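PDB 5NO8: Baccell_00875 from Bacteroides cellulosilyticus DSM 14838, which is a polysaccharide lyase that probably removes rhamnose caps from arabinogalactan proteins by cleaving the link between L-rhamnose and glucuronic acid. Local coordinates for residues I492-R497 with I549-Q554; T522-V527 with Q562-E567; Y70-G75 with Y145-D150. One frame throughout, in Å; residues are numbered along the deposited sequence.

Contact 1: residues I492-R497 with I549-Q554; sequences IGIPVR and IQFLAQ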
loop_
_atom_site.group_PDB
_atom_site.type_symbol
_atom_site.label_atom_id
_atom_site.label_comp_id
_atom_site.label_asym_id
_atom_site.label_seq_id
_atom_site.Cartn_x
_atom_site.Cartn_y
_atom_site.Cartn_z
ATOM N N ILE A 492 -7.185 13.544 7.688
ATOM C CA ILE A 492 -6.371 13.533 6.493
ATOM C C ILE A 492 -6.499 14.875 5.751
ATOM O O ILE A 492 -7.614 15.347 5.469
ATOM C CB ILE A 492 -6.800 12.404 5.545
ATOM C CG1 ILE A 492 -6.608 11.036 6.224
ATOM C CG2 ILE A 492 -5.992 12.485 4.245
ATOM C CD1 ILE A 492 -7.470 9.954 5.625
ATOM N N GLY A 493 -5.356 15.459 5.421
ATOM C CA GLY A 493 -5.316 16.650 4.590
ATOM C C GLY A 493 -5.946 17.843 5.283
ATOM O O GLY A 493 -6.748 18.566 4.691
ATOM N N ILE A 494 -5.601 18.043 6.555
ATOM C CA ILE A 494 -6.038 19.249 7.258
ATOM C C ILE A 494 -5.395 20.398 6.466
ATOM O O ILE A 494 -4.181 20.409 6.314
ATOM C CB ILE A 494 -5.557 19.251 8.717
ATOM C CG1 ILE A 494 -6.222 18.095 9.486
ATOM C CG2 ILE A 494 -5.871 20.598 9.370
ATOM C CD1 ILE A 494 -5.524 17.736 10.783
ATOM N N PRO A 495 -6.205 21.316 5.901
ATOM C CA PRO A 495 -5.645 22.313 4.978
ATOM C C PRO A 495 -4.966 23.524 5.667
ATOM O O PRO A 495 -5.459 24.657 5.580
ATOM C CB PRO A 495 -6.867 22.723 4.149
ATOM C CG PRO A 495 -8.008 22.572 5.091
ATOM C CD PRO A 495 -7.681 21.383 5.943
ATOM N N VAL A 496 -3.837 23.279 6.324
ATOM C CA VAL A 496 -3.153 24.304 7.119
ATOM C C VAL A 496 -2.617 25.465 6.269
ATOM O O VAL A 496 -2.987 26.620 6.465
ATOM C CB VAL A 496 -2.018 23.687 7.968
ATOM C CG1 VAL A 496 -1.195 24.748 8.689
ATOM C CG2 VAL A 496 -2.582 22.684 8.964
ATOM N N ARG A 497 -1.728 25.154 5.334
ATOM C CA ARG A 497 -1.148 26.171 4.468
ATOM C C ARG A 497 -2.196 26.835 3.594
ATOM O O ARG A 497 -2.179 28.064 3.432
ATOM C CB ARG A 497 -0.073 25.590 3.566
ATOM C CG ARG A 497 1.109 25.031 4.304
ATOM C CD ARG A 497 2.345 25.030 3.426
ATOM N NE ARG A 497 2.970 26.351 3.390
ATOM C CZ ARG A 497 4.068 26.654 2.702
ATOM N NH1 ARG A 497 4.680 25.749 1.942
ATOM N NH2 ARG A 497 4.548 27.887 2.762
ATOM N N ILE A 549 1.984 13.859 10.392
ATOM C CA ILE A 549 3.224 14.474 9.959
ATOM C C ILE A 549 2.951 15.543 8.891
ATOM O O ILE A 549 3.642 16.584 8.859
ATOM C CB ILE A 549 4.206 13.418 9.420
ATOM C CG1 ILE A 549 4.478 12.347 10.483
ATOM C CG2 ILE A 549 5.503 14.037 8.956
ATOM C CD1 ILE A 549 5.344 11.215 9.989
ATOM N N GLN A 550 1.959 15.279 8.037
ATOM C CA GLN A 550 1.478 16.214 7.003
ATOM C C GLN A 550 1.040 17.518 7.684
ATOM O O GLN A 550 1.431 18.619 7.286
ATOM C CB GLN A 550 0.295 15.575 6.249
ATOM C CG GLN A 550 -0.344 16.384 5.128
ATOM C CD GLN A 550 -1.655 15.774 4.626
ATOM O OE1 GLN A 550 -2.365 15.051 5.356
ATOM N NE2 GLN A 550 -1.991 16.069 3.374
ATOM N N PHE A 551 0.274 17.369 8.752
ATOM C CA PHE A 551 -0.174 18.521 9.535
ATOM C C PHE A 551 0.975 19.277 10.193
ATOM O O PHE A 551 1.091 20.514 10.054
ATOM C CB PHE A 551 -1.154 18.073 10.603
ATOM C CG PHE A 551 -1.629 19.199 11.459
ATOM C CD1 PHE A 551 -2.720 19.922 11.085
ATOM C CD2 PHE A 551 -0.930 19.551 12.608
ATOM C CE1 PHE A 551 -3.165 20.991 11.847
ATOM C CE2 PHE A 551 -1.355 20.608 13.379
ATOM C CZ PHE A 551 -2.470 21.323 13.002
ATOM N N LEU A 552 1.815 18.550 10.920
ATOM C CA LEU A 552 2.926 19.166 11.631
ATOM C C LEU A 552 3.926 19.872 10.723
ATOM O O LEU A 552 4.443 20.937 11.079
ATOM C CB LEU A 552 3.652 18.164 12.517
ATOM C CG LEU A 552 2.880 17.604 13.723
ATOM C CD1 LEU A 552 3.623 16.393 14.233
ATOM C CD2 LEU A 552 2.725 18.621 14.846
ATOM N N ALA A 553 4.223 19.287 9.563
ATOM C CA ALA A 553 5.167 19.901 8.643
ATOM C C ALA A 553 4.624 21.230 8.097
ATOM O O ALA A 553 5.364 22.217 7.986
ATOM C CB ALA A 553 5.511 18.956 7.509
ATOM N N GLN A 554 3.348 21.236 7.750
ATOM C CA GLN A 554 2.668 22.470 7.344
ATOM C C GLN A 554 2.648 23.491 8.487
ATOM O O GLN A 554 2.869 24.687 8.261
ATOM C CB GLN A 554 1.248 22.211 6.902
ATOM C CG GLN A 554 1.104 21.465 5.588
ATOM C CD GLN A 554 -0.337 21.185 5.289
ATOM O OE1 GLN A 554 -0.836 20.079 5.538
ATOM N NE2 GLN A 554 -1.040 22.181 4.809
#

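Contact 2: residues T522-V527 with Q562-E567; sequences TGDVFV and QKYLDE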
loop_
_atom_site.group_PDB
_atom_site.type_symbol
_atom_site.label_atom_id
_atom_site.label_comp_id
_atom_site.label_asym_id
_atom_site.label_seq_id
_atom_site.Cartn_x
_atom_site.Cartn_y
_atom_site.Cartn_z
ATOM N N THR A 522 -3.915 21.926 17.995
ATOM C CA THR A 522 -3.826 20.597 17.404
ATOM C C THR A 522 -2.376 20.114 17.361
ATOM O O THR A 522 -2.092 18.968 17.706
ATOM C CB THR A 522 -4.483 20.546 16.001
ATOM O OG1 THR A 522 -5.904 20.686 16.127
ATOM C CG2 THR A 522 -4.183 19.212 15.299
ATOM N N GLY A 523 -1.472 20.971 16.900
ATOM C CA GLY A 523 -0.055 20.679 16.897
ATOM C C GLY A 523 0.488 20.249 18.256
ATOM O O GLY A 523 1.258 19.290 18.355
ATOM N N ASP A 524 0.066 20.953 19.305
ATOM C CA ASP A 524 0.501 20.609 20.660
ATOM C C ASP A 524 -0.059 19.252 21.094
ATOM O O ASP A 524 0.673 18.475 21.682
ATOM C CB ASP A 524 0.163 21.743 21.649
ATOM C CG ASP A 524 0.923 23.032 21.343
ATOM O OD1 ASP A 524 1.939 22.998 20.602
ATOM O OD2 ASP A 524 0.505 24.103 21.839
ATOM N N VAL A 525 -1.302 18.930 20.738
ATOM C CA VAL A 525 -1.853 17.595 21.026
ATOM C C VAL A 525 -1.042 16.500 20.318
ATOM O O VAL A 525 -0.674 15.506 20.945
ATOM C CB VAL A 525 -3.353 17.477 20.701
ATOM C CG1 VAL A 525 -3.847 16.030 20.814
ATOM C CG2 VAL A 525 -4.173 18.365 21.635
ATOM N N PHE A 526 -0.719 16.696 19.039
ATOM C CA PHE A 526 0.031 15.674 18.297
ATOM C C PHE A 526 1.424 15.464 18.861
ATOM O O PHE A 526 1.886 14.339 18.956
ATOM C CB PHE A 526 0.124 16.011 16.799
ATOM C CG PHE A 526 -1.198 15.976 16.048
ATOM C CD1 PHE A 526 -2.389 15.525 16.617
ATOM C CD2 PHE A 526 -1.218 16.358 14.699
ATOM C CE1 PHE A 526 -3.570 15.509 15.881
ATOM C CE2 PHE A 526 -2.396 16.333 13.965
ATOM C CZ PHE A 526 -3.570 15.918 14.552
ATOM N N VAL A 527 2.093 16.549 19.230
ATOM C CA VAL A 527 3.402 16.465 19.865
ATOM C C VAL A 527 3.350 15.722 21.211
ATOM O O VAL A 527 4.244 14.919 21.520
ATOM C CB VAL A 527 4.034 17.873 20.043
ATOM C CG1 VAL A 527 5.276 17.830 20.923
ATOM C CG2 VAL A 527 4.410 18.452 18.686
ATOM N N GLN A 562 10.319 25.199 16.003
ATOM C CA GLN A 562 11.100 23.951 15.887
ATOM C C GLN A 562 10.447 22.725 16.534
ATOM O O GLN A 562 10.663 21.599 16.060
ATOM C CB GLN A 562 12.516 24.115 16.438
ATOM N N LYS A 563 9.652 22.915 17.594
ATOM C CA LYS A 563 9.010 21.783 18.259
ATOM C C LYS A 563 8.150 20.926 17.303
ATOM O O LYS A 563 8.035 19.702 17.482
ATOM C CB LYS A 563 8.175 22.226 19.467
ATOM C CG LYS A 563 6.920 23.028 19.174
ATOM C CD LYS A 563 6.479 23.829 20.408
ATOM C CE LYS A 563 5.003 23.677 20.756
ATOM N NZ LYS A 563 4.709 22.361 21.408
ATOM N N TYR A 564 7.559 21.559 16.297
ATOM C CA TYR A 564 6.762 20.807 15.332
ATOM C C TYR A 564 7.654 20.048 14.348
ATOM O O TYR A 564 7.370 18.887 14.061
ATOM C CB TYR A 564 5.721 21.692 14.629
ATOM C CG TYR A 564 4.819 22.431 15.596
ATOM C CD1 TYR A 564 4.136 21.752 16.597
ATOM C CD2 TYR A 564 4.640 23.810 15.503
ATOM C CE1 TYR A 564 3.318 22.420 17.501
ATOM C CE2 TYR A 564 3.810 24.491 16.396
ATOM C CZ TYR A 564 3.156 23.794 17.395
ATOM O OH TYR A 564 2.322 24.433 18.294
ATOM N N LEU A 565 8.728 20.671 13.867
ATOM C CA LEU A 565 9.693 19.984 13.012
ATOM C C LEU A 565 10.405 18.854 13.722
ATOM O O LEU A 565 10.688 17.821 13.111
ATOM C CB LEU A 565 10.742 20.927 12.407
ATOM C CG LEU A 565 11.692 20.340 11.330
ATOM C CD1 LEU A 565 10.953 19.530 10.261
ATOM C CD2 LEU A 565 12.516 21.434 10.656
ATOM N N ASP A 566 10.739 19.037 14.998
ATOM C CA ASP A 566 11.383 17.952 15.761
ATOM C C ASP A 566 10.442 16.733 15.885
ATOM O O ASP A 566 10.889 15.600 15.770
ATOM C CB ASP A 566 11.883 18.437 17.142
ATOM C CG ASP A 566 13.122 19.369 17.050
ATOM O OD1 ASP A 566 13.782 19.482 15.978
ATOM O OD2 ASP A 566 13.462 19.976 18.083
ATOM N N GLU A 567 9.150 16.973 16.041
ATOM C CA GLU A 567 8.168 15.882 16.058
ATOM C C GLU A 567 8.042 15.181 14.683
ATOM O O GLU A 567 8.001 13.949 14.613
ATOM C CB GLU A 567 6.813 16.367 16.535
ATOM C CG GLU A 567 5.805 15.244 16.785
ATOM C CD GLU A 567 6.257 14.226 17.826
ATOM O OE1 GLU A 567 6.969 14.631 18.765
ATOM O OE2 GLU A 567 5.882 13.035 17.721
HETATM O O HOH W 1 6.778 14.026 21.110
#

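Contact 3: residues Y70-G75 with Y145-D150; sequences YGWGLG and YTPFND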
loop_
_atom_site.group_PDB
_atom_site.type_symbol
_atom_site.label_atom_id
_atom_site.label_comp_id
_atom_site.label_asym_id
_atom_site.label_seq_id
_atom_site.Cartn_x
_atom_site.Cartn_y
_atom_site.Cartn_z
ATOM N N TYR A 70 -2.288 -23.196 9.853
ATOM C CA TYR A 70 -1.571 -22.023 9.325
ATOM C C TYR A 70 -0.165 -21.810 9.866
ATOM O O TYR A 70 0.474 -20.782 9.589
ATOM C CB TYR A 70 -2.387 -20.753 9.588
ATOM C CG TYR A 70 -3.627 -20.638 8.757
ATOM C CD1 TYR A 70 -3.540 -20.602 7.358
ATOM C CD2 TYR A 70 -4.872 -20.499 9.332
ATOM C CE1 TYR A 70 -4.668 -20.479 6.577
ATOM C CE2 TYR A 70 -6.023 -20.367 8.549
ATOM C CZ TYR A 70 -5.900 -20.341 7.173
ATOM O OH TYR A 70 -6.998 -20.190 6.399
ATOM N N GLY A 71 0.344 -22.774 10.621
ATOM C CA GLY A 71 1.705 -22.692 11.126
ATOM C C GLY A 71 2.749 -22.482 10.035
ATOM O O GLY A 71 2.649 -23.045 8.953
ATOM N N TRP A 72 3.749 -21.677 10.348
ATOM C CA TRP A 72 4.881 -21.424 9.448
ATOM C C TRP A 72 5.499 -22.732 9.004
ATOM O O TRP A 72 5.898 -23.586 9.839
ATOM C CB TRP A 72 5.935 -20.583 10.170
ATOM C CG TRP A 72 7.147 -20.309 9.384
ATOM C CD1 TRP A 72 8.081 -21.217 8.984
ATOM C CD2 TRP A 72 7.602 -19.046 8.927
ATOM N NE1 TRP A 72 9.083 -20.602 8.297
ATOM C CE2 TRP A 72 8.824 -19.260 8.267
ATOM C CE3 TRP A 72 7.112 -17.741 9.030
ATOM C CZ2 TRP A 72 9.529 -18.231 7.652
ATOM C CZ3 TRP A 72 7.838 -16.715 8.443
ATOM C CH2 TRP A 72 9.017 -16.965 7.758
ATOM N N GLY A 73 5.607 -22.927 7.695
ATOM C CA GLY A 73 6.228 -24.143 7.187
ATOM C C GLY A 73 5.256 -25.213 6.751
ATOM O O GLY A 73 5.656 -26.165 6.053
ATOM N N LEU A 74 3.994 -25.083 7.150
ATOM C CA LEU A 74 2.930 -25.864 6.597
ATOM C C LEU A 74 2.539 -25.251 5.259
ATOM O O LEU A 74 3.036 -24.187 4.881
ATOM C CB LEU A 74 1.746 -25.977 7.539
ATOM C CG LEU A 74 2.107 -26.544 8.922
ATOM C CD1 LEU A 74 0.826 -26.658 9.726
ATOM C CD2 LEU A 74 2.873 -27.862 8.844
ATOM N N GLY A 75 1.715 -25.952 4.511
ATOM C CA GLY A 75 1.366 -25.445 3.176
ATOM C C GLY A 75 0.409 -26.337 2.461
ATOM O O GLY A 75 -0.254 -27.180 3.074
ATOM N N TYR A 145 2.904 -21.533 4.060
ATOM C CA TYR A 145 2.467 -20.486 4.981
ATOM C C TYR A 145 3.655 -19.823 5.670
ATOM O O TYR A 145 4.554 -20.502 6.172
ATOM C CB TYR A 145 1.526 -21.046 6.041
ATOM C CG TYR A 145 0.241 -21.556 5.514
ATOM C CD1 TYR A 145 -0.657 -20.706 4.883
ATOM C CD2 TYR A 145 -0.107 -22.885 5.662
ATOM C CE1 TYR A 145 -1.873 -21.169 4.398
ATOM C CE2 TYR A 145 -1.308 -23.359 5.198
ATOM C CZ TYR A 145 -2.209 -22.506 4.591
ATOM O OH TYR A 145 -3.409 -23.015 4.134
ATOM N N THR A 146 3.649 -18.483 5.672
ATOM C CA THR A 146 4.662 -17.671 6.347
ATOM C C THR A 146 3.879 -16.589 7.093
ATOM O O THR A 146 3.762 -15.446 6.615
ATOM C CB THR A 146 5.698 -17.071 5.371
ATOM O OG1 THR A 146 5.021 -16.257 4.409
ATOM C CG2 THR A 146 6.518 -18.158 4.683
ATOM N N PRO A 147 3.290 -16.952 8.242
ATOM C CA PRO A 147 2.320 -16.069 8.907
ATOM C C PRO A 147 2.996 -14.954 9.690
ATOM O O PRO A 147 2.910 -14.909 10.904
ATOM C CB PRO A 147 1.526 -17.023 9.793
ATOM C CG PRO A 147 2.495 -18.112 10.104
ATOM C CD PRO A 147 3.334 -18.279 8.870
ATOM N N PHE A 148 3.643 -14.049 8.962
ATOM C CA PHE A 148 4.299 -12.865 9.561
ATOM C C PHE A 148 3.263 -12.071 10.359
ATOM O O PHE A 148 2.087 -11.955 9.950
ATOM C CB PHE A 148 4.937 -11.964 8.498
ATOM C CG PHE A 148 6.136 -12.554 7.821
ATOM C CD1 PHE A 148 7.395 -12.465 8.400
ATOM C CD2 PHE A 148 6.009 -13.167 6.575
ATOM C CE1 PHE A 148 8.518 -13.002 7.768
ATOM C CE2 PHE A 148 7.116 -13.719 5.950
ATOM C CZ PHE A 148 8.363 -13.639 6.544
ATOM N N ASN A 149 3.715 -11.507 11.487
ATOM C CA ASN A 149 2.832 -10.876 12.482
ATOM C C ASN A 149 2.518 -9.433 12.089
ATOM O O ASN A 149 2.998 -8.483 12.713
ATOM C CB ASN A 149 3.503 -10.984 13.870
ATOM C CG ASN A 149 2.526 -10.894 15.023
ATOM O OD1 ASN A 149 1.321 -10.917 14.846
ATOM N ND2 ASN A 149 3.077 -10.801 16.243
ATOM N N ASP A 150 1.767 -9.294 10.999
ATOM C CA ASP A 150 1.460 -8.015 10.370
ATOM C C ASP A 150 -0.021 -7.769 10.612
ATOM O O ASP A 150 -0.910 -8.248 9.881
ATOM C CB ASP A 150 1.792 -8.043 8.871
ATOM C CG ASP A 150 1.704 -6.665 8.209
ATOM O OD1 ASP A 150 0.936 -5.777 8.692
ATOM O OD2 ASP A 150 2.429 -6.453 7.196
#

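Contact 1: residues I492-R497 with I549-Q554
Gln550 NE2 is gripped by two partners, the hydroxyl of Tyr686 and an oxygen of a glycerol probably left from crystallisation, while Gln550 OE1 on the same amide takes the N-H of Gly493. This last bond, Gly493 N to Gln550 OE1, is 3.0 Å long and bent to 142° at the hydrogen, with the donor above the plane of the amide carbonyl. Gln550 reaches that far because CG is anti to the backbone N and the chain beyond it is extended, so the amide is held across the contact and its rotation largely fixed. An alanine here would remove the amide, and with it the bonds to Gly493 N and Tyr686, and would probably leave the chain at Gly493 less firmly held against the helix. The positive phi of Gly493, 66°, suits a glycine. The chain then folds into an inverse gamma turn centred on Pro495, Val496 N bonding Ile494 O at 2.9 Å, and Pro495 occupies the N-cap position, right before helix 496-505. The approach to that helix is laid against helix 542-559, within a mainly helical region consistent with the (alpha/alpha) toroid of many polysaccharide lyases. Phe551, its CG anti to the backbone N, presents CD1 and CE1 of its ring to Ile494 and Val496. Val496 CG2 lies 3.4 Å from Phe551 CE1, Ile494 CD1 lies 3.6 Å from Phe551 CD1, and Ile494 CG2 meets the ring edge in its plane. The stem of Gln554 crosses Val496 and Arg497 obliquely, with Gln554 CB 3.7 Å from Val496 CB. Arg497 NE forms a salt bridge with Glu558.

Contact 2: residues T522-V527 with Q562-E567
Lys563 lies back over the ring of the residue that follows it, its CG 3.9 Å above the plane of Tyr564 and over the ring centre. To do so its CG takes the crowded position between backbone N and carbonyl carbon (chi1 69°), and two further bends in the chain carry the ammonium group across to the other helix. There Lys563 NZ makes a salt bridge with Asp524 OD1 at 3.0 Å. The same oxygen receives the phenol of Tyr564, Tyr564 OH to Asp524 OD1 being 2.7 Å, so one carboxylate atom accepts two donors, which come from opposite sides of the carboxylate plane, each well out of it. Carboxylate and tyrosine ring are turned only 23° from each other. With a cation and a hydroxyl on one oxygen, Asp524 is likely to stay ionised. The ring of Tyr564 comes close to the other helix because Gly523 has no side chain: a CB there would fall 2.9 Å from Tyr564 CE1, a clash. One turn on, Val527 CG2 fits between two side chains, reaching the ring edge at Tyr564 CD1 (3.9 Å) and lying 3.8 Å from Glu567 CB. Glu567 slides past Val527 in the opposite direction, and a water links its OE1 to the carbonyl of Val527, donating to Val527 O at 2.7 Å. The main charged partner of Glu567 OE1 is Arg570, while OE2 bonds Gln571. The axes of helix segments 522-527 and 562-567 approach to 10.2 Å and cross at 41°, running in broadly the same direction. Such like-directed packing of a helix with the next but one, helix 542-559 intervening in the chain, is a feature of (alpha/alpha) toroids, a fold with which this helical domain is consistent.

Contact 3: residues Y70-G75 with Y145-D150
A type II beta turn from Gly71 to Leu74 is pinned to Tyr145 by two backbone bonds, Gly73 N to Tyr145 O (3.1 Å, 165° at the hydrogen) and Tyr145 N to Leu74 O (2.8 Å). Both donors lie in the plane of the carbonyl they meet. At the third position of the turn Gly73 adopts backbone angles at which a side chain would jam against the preceding carbonyl. Tyr70 directs its ring edge at the face of Tyr145 in a T-shaped pair, planes 79° apart, with Tyr70 CD1 3.4 Å from Tyr145 CE1. The hydroxyl of Tyr70 is bonded to Glu204. Segment 70-75 leads into strand 75-81 and segment 145-150 leaves strand 137-145, antiparallel neighbours in a mixed sheet of the N-terminal beta region. Trp72, CG anti to its backbone N, points its indole at the second sheet, touching Val239 and bonding Glu125 through NE1. Across the contact, Thr146 CB stands over one face of the six-membered ring in a CH-pi contact. The edge of that ring meets the face of Phe148 in a second T-shaped pair, Trp72 CH2 to Phe148 CZ 3.6 Å. Pro147, centre of an inverse gamma turn, adds its CD, 3.7 Å from Trp72 CB, and brings its CG within 3.4 Å of the carbonyl Tyr70 O.

How the contacts relate
From the N terminus, contact 3 comes first: 70-75 meets 145-150 and closes a loop of 69 residues, mostly strand, within the beta-rich region. It is complete long before contacts 1 and 2, which close loops of 51 and 34 residues, both mainly helix with no strand. These two cross, their segments alternating in the order 492-497, 522-527, 549-554 and 562-567, so the four consecutive helices 496-505, 509-529, 542-559 and 562-576 are tied together. Their centres lie about 11 Å apart, and they touch directly: Phe551 packs on Thr522, Gly523 and Phe526, and Leu552 on Glu567. Contact 3, centred about 39 Å from both centres, touches neither.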